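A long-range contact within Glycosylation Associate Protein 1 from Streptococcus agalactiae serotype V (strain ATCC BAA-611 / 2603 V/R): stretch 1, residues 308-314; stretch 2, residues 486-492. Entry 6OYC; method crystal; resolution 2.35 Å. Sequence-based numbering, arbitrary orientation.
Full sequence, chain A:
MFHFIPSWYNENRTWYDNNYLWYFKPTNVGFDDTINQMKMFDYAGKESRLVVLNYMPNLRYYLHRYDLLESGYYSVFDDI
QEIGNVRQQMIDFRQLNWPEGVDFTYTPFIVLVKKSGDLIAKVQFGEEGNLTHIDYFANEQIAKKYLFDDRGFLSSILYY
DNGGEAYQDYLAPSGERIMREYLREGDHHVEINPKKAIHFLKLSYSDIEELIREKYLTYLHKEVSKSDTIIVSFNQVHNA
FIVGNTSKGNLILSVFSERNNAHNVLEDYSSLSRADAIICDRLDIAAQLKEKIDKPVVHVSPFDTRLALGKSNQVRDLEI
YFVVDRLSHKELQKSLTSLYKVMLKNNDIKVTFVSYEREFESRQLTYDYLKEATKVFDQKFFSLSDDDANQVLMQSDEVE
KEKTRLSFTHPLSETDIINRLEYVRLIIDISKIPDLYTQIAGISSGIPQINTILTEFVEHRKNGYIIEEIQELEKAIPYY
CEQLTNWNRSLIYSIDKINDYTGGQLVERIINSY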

ATOM      1  N   ALA A 308     -11.619   3.236  12.236  1.00 35.03           N
ATOM      2  CA  ALA A 308     -12.698   3.559  13.162  1.00 42.17           C
ATOM      3  C   ALA A 308     -12.435   4.901  13.834  1.00 41.35           C
ATOM      4  O   ALA A 308     -11.285   5.283  14.076  1.00 38.11           O
ATOM      5  CB  ALA A 308     -12.853   2.473  14.225  1.00 39.00           C
ATOM      6  N   LEU A 309     -13.510   5.626  14.123  1.00 42.58           N
ATOM      7  CA  LEU A 309     -13.420   6.937  14.755  1.00 45.55           C
ATOM      8  C   LEU A 309     -13.892   6.855  16.198  1.00 48.00           C
ATOM      9  O   LEU A 309     -15.002   6.378  16.464  1.00 51.45           O
ATOM     10  CB  LEU A 309     -14.261   7.967  14.005  1.00 47.76           C
ATOM     11  CG  LEU A 309     -13.760   8.434  12.644  1.00 49.01           C
ATOM     12  CD1 LEU A 309     -14.694   7.967  11.546  1.00 47.15           C
ATOM     13  CD2 LEU A 309     -13.658   9.950  12.638  1.00 50.06           C
ATOM     14  N   GLY A 310     -13.046   7.307  17.123  1.00 51.82           N
ATOM     15  CA  GLY A 310     -13.475   7.618  18.477  1.00 49.04           C
ATOM     16  C   GLY A 310     -13.742   6.453  19.399  1.00 50.42           C
ATOM     17  O   GLY A 310     -14.253   6.670  20.504  1.00 53.83           O
ATOM     18  N   LYS A 311     -13.406   5.222  19.007  1.00 49.79           N
ATOM     19  CA  LYS A 311     -13.695   4.091  19.878  1.00 49.58           C
ATOM     20  C   LYS A 311     -12.902   4.117  21.180  1.00 50.99           C
ATOM     21  O   LYS A 311     -13.263   3.391  22.115  1.00 52.86           O
ATOM     22  CB  LYS A 311     -13.444   2.772  19.146  1.00 52.72           C
ATOM     23  CG  LYS A 311     -14.605   2.338  18.267  1.00 53.93           C
ATOM     24  CD  LYS A 311     -14.812   0.827  18.329  1.00 55.20           C
ATOM     25  CE  LYS A 311     -15.309   0.305  16.989  1.00 61.02           C
ATOM     26  NZ  LYS A 311     -14.731  -1.024  16.635  1.00 56.04           N
ATOM     27  N   SER A 312     -11.851   4.932  21.287  1.00 46.58           N
ATOM     28  CA  SER A 312     -11.121   4.998  22.551  1.00 48.95           C
ATOM     29  C   SER A 312     -11.938   5.618  23.679  1.00 51.93           C
ATOM     30  O   SER A 312     -11.476   5.616  24.823  1.00 45.37           O
ATOM     31  CB  SER A 312      -9.815   5.785  22.391  1.00 45.68           C
ATOM     32  OG  SER A 312     -10.053   7.178  22.340  1.00 47.58           O
ATOM     33  N   ASN A 313     -13.124   6.158  23.387  1.00 53.95           N
ATOM     34  CA  ASN A 313     -14.007   6.642  24.446  1.00 54.42           C
ATOM     35  C   ASN A 313     -14.543   5.509  25.314  1.00 58.80           C
ATOM     36  O   ASN A 313     -15.043   5.780  26.414  1.00 62.85           O
ATOM     37  CB  ASN A 313     -15.174   7.438  23.838  1.00 52.73           C
ATOM     38  CG  ASN A 313     -14.800   8.878  23.516  1.00 59.08           C
ATOM     39  OD1 ASN A 313     -13.760   9.373  23.950  1.00 66.35           O
ATOM     40  ND2 ASN A 313     -15.644   9.554  22.758  1.00 57.64           N
ATOM     41  N   GLN A 314     -14.413   4.259  24.859  1.00 54.37           N
ATOM     42  CA  GLN A 314     -15.026   3.088  25.470  1.00 56.69           C
ATOM     43  C   GLN A 314     -14.032   2.231  26.259  1.00 56.93           C
ATOM     44  O   GLN A 314     -14.357   1.089  26.611  1.00 53.70           O
ATOM     45  CB  GLN A 314     -15.707   2.239  24.382  1.00 58.28           C
ATOM     46  CG  GLN A 314     -16.608   3.049  23.436  1.00 56.81           C
ATOM     47  CD  GLN A 314     -16.976   2.304  22.153  1.00 62.80           C
ATOM     48  OE1 GLN A 314     -16.640   1.126  21.973  1.00 65.83           O
ATOM     49  NE2 GLN A 314     -17.670   2.995  21.251  1.00 63.37           N
ATOM     50  N   ASN A 486      -9.826  18.741  25.006  1.00 59.84           N
ATOM     51  CA  ASN A 486      -8.913  18.856  23.878  1.00 58.20           C
ATOM     52  C   ASN A 486      -9.050  17.663  22.946  1.00 54.12           C
ATOM     53  O   ASN A 486      -9.031  17.815  21.716  1.00 54.38           O
ATOM     54  CB  ASN A 486      -7.479  18.985  24.386  1.00 57.07           C
ATOM     55  CG  ASN A 486      -7.289  20.197  25.274  1.00 59.99           C
ATOM     56  OD1 ASN A 486      -7.817  21.278  24.990  1.00 60.68           O
ATOM     57  ND2 ASN A 486      -6.527  20.028  26.353  1.00 55.76           N
ATOM     58  N   TRP A 487      -9.208  16.471  23.519  1.00 50.53           N
ATOM     59  CA  TRP A 487      -9.361  15.274  22.707  1.00 51.57           C
ATOM     60  C   TRP A 487     -10.635  15.326  21.876  1.00 53.38           C
ATOM     61  O   TRP A 487     -10.622  14.990  20.686  1.00 50.01           O
ATOM     62  CB  TRP A 487      -9.350  14.045  23.604  1.00 53.02           C
ATOM     63  CG  TRP A 487      -9.099  12.792  22.859  1.00 52.61           C
ATOM     64  CD1 TRP A 487      -7.882  12.230  22.577  1.00 48.57           C
ATOM     65  CD2 TRP A 487     -10.085  11.937  22.276  1.00 52.34           C
ATOM     66  NE1 TRP A 487      -8.057  11.070  21.857  1.00 50.63           N
ATOM     67  CE2 TRP A 487      -9.399  10.869  21.660  1.00 49.56           C
ATOM     68  CE3 TRP A 487     -11.482  11.967  22.223  1.00 51.57           C
ATOM     69  CZ2 TRP A 487     -10.062   9.846  21.002  1.00 46.83           C
ATOM     70  CZ3 TRP A 487     -12.138  10.946  21.575  1.00 51.74           C
ATOM     71  CH2 TRP A 487     -11.433   9.900  20.974  1.00 50.63           C
ATOM     72  N   ASN A 488     -11.746  15.758  22.472  1.00 54.77           N
ATOM     73  CA  ASN A 488     -12.975  15.814  21.693  1.00 52.89           C
ATOM     74  C   ASN A 488     -12.913  16.893  20.629  1.00 53.25           C
ATOM     75  O   ASN A 488     -13.557  16.758  19.584  1.00 55.52           O
ATOM     76  CB  ASN A 488     -14.184  16.033  22.595  1.00 56.76           C
ATOM     77  CG  ASN A 488     -14.379  14.905  23.573  1.00 63.65           C
ATOM     78  OD1 ASN A 488     -14.320  13.729  23.202  1.00 67.38           O
ATOM     79  ND2 ASN A 488     -14.608  15.253  24.834  1.00 62.20           N
ATOM     80  N   ARG A 489     -12.159  17.967  20.866  1.00 51.73           N
ATOM     81  CA  ARG A 489     -11.973  18.944  19.801  1.00 53.68           C
ATOM     82  C   ARG A 489     -11.344  18.291  18.579  1.00 50.91           C
ATOM     83  O   ARG A 489     -11.666  18.653  17.441  1.00 49.48           O
ATOM     84  CB  ARG A 489     -11.115  20.115  20.295  1.00 53.17           C
ATOM     85  CG  ARG A 489     -10.755  21.116  19.197  1.00 55.24           C
ATOM     86  CD  ARG A 489     -10.527  22.526  19.735  1.00 58.98           C
ATOM     87  NE  ARG A 489      -9.210  22.641  20.346  1.00 62.30           N
ATOM     88  CZ  ARG A 489      -8.982  22.569  21.655  1.00 62.58           C
ATOM     89  NH1 ARG A 489      -9.991  22.406  22.501  1.00 62.50           N
ATOM     90  NH2 ARG A 489      -7.744  22.675  22.121  1.00 59.69           N
ATOM     91  N   SER A 490     -10.471  17.303  18.807  1.00 48.94           N
ATOM     92  CA  SER A 490      -9.758  16.647  17.721  1.00 51.68           C
ATOM     93  C   SER A 490     -10.674  15.694  16.959  1.00 51.68           C
ATOM     94  O   SER A 490     -10.689  15.687  15.719  1.00 50.30           O
ATOM     95  CB  SER A 490      -8.540  15.907  18.274  1.00 45.75           C
ATOM     96  OG  SER A 490      -7.915  15.138  17.256  1.00 48.29           O
ATOM     97  N   LEU A 491     -11.442  14.882  17.686  1.00 48.29           N
ATOM     98  CA  LEU A 491     -12.430  14.017  17.044  1.00 49.70           C
ATOM     99  C   LEU A 491     -13.410  14.827  16.205  1.00 52.43           C
ATOM    100  O   LEU A 491     -13.701  14.478  15.054  1.00 53.97           O
ATOM    101  CB  LEU A 491     -13.172  13.201  18.102  1.00 47.90           C
ATOM    102  CG  LEU A 491     -14.181  12.136  17.654  1.00 55.85           C
ATOM    103  CD1 LEU A 491     -13.755  11.373  16.367  1.00 48.21           C
ATOM    104  CD2 LEU A 491     -14.390  11.185  18.807  1.00 47.74           C
ATOM    105  N   ILE A 492     -13.910  15.930  16.760  1.00 50.60           N
ATOM    106  CA  ILE A 492     -14.881  16.753  16.048  1.00 53.70           C
ATOM    107  C   ILE A 492     -14.241  17.388  14.826  1.00 56.43           C
ATOM    108  O   ILE A 492     -14.877  17.540  13.774  1.00 53.33           O
ATOM    109  CB  ILE A 492     -15.461  17.817  16.999  1.00 52.90           C
ATOM    110  CG1 ILE A 492     -16.454  17.174  17.963  1.00 53.12           C
ATOM    111  CG2 ILE A 492     -16.074  18.975  16.219  1.00 52.90           C
ATOM    112  CD1 ILE A 492     -16.572  17.904  19.287  1.00 53.39           C
TER

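No hydrogen bond joins these two stretches, although polar side chains lie within the contact; they meet by packing alone, and at the closest approach of the two backbones the loop residue is a glycine. The case illustrates a general principle: where a loop crosses a helix, a residue without a side chain can let the backbone itself become the packing surface. Gly-310 CA lies 3.7 Å from Leu-491 CD2 and 4.0 Å from Trp-487 CH2, the latter approach being at the edge of the indole, near its plane. A CB built ideally on Gly-310 would fall 2.8 Å from Leu-491 CD2, a clash, and the positive phi of 75° independently favours glycine.

The helical stretch offers Trp-487 and Leu-491, one turn apart and linked by the backbone hydrogen bond from Leu-491 N to Trp-487 O (3.1 Å). Both have chi1 in the t well, and both direct their CA-to-CB bonds toward the loop. The loop in turn tightens into a short 3-10 segment after the glycine, with Asn-313 N donating to Gly-310 O at 3.1 Å.

Around this centre the side chains differ in character. Leu-309 CD2 meets Leu-491 CD1 at 4.0 Å, an ordinary van der Waals contact between methyl groups. Trp-487 receives polar neighbours instead: Ser-312 OG comes to 3.0 Å from its CZ2, and Asn-313 OD1 to 3.3 Å from its CZ3. These oxygens approach ring carbons, which offer no conventional hydrogen bond, and both find hydrogen-bonding partners elsewhere in the structure. Close packing against the indole therefore need not leave them unsatisfied. Asn-313 ND2 and Asn-488 OD1, although complementary in chemistry, remain 4.4 Å apart, too far to bond. The whole contact buries just 247 Å², summed over both sides.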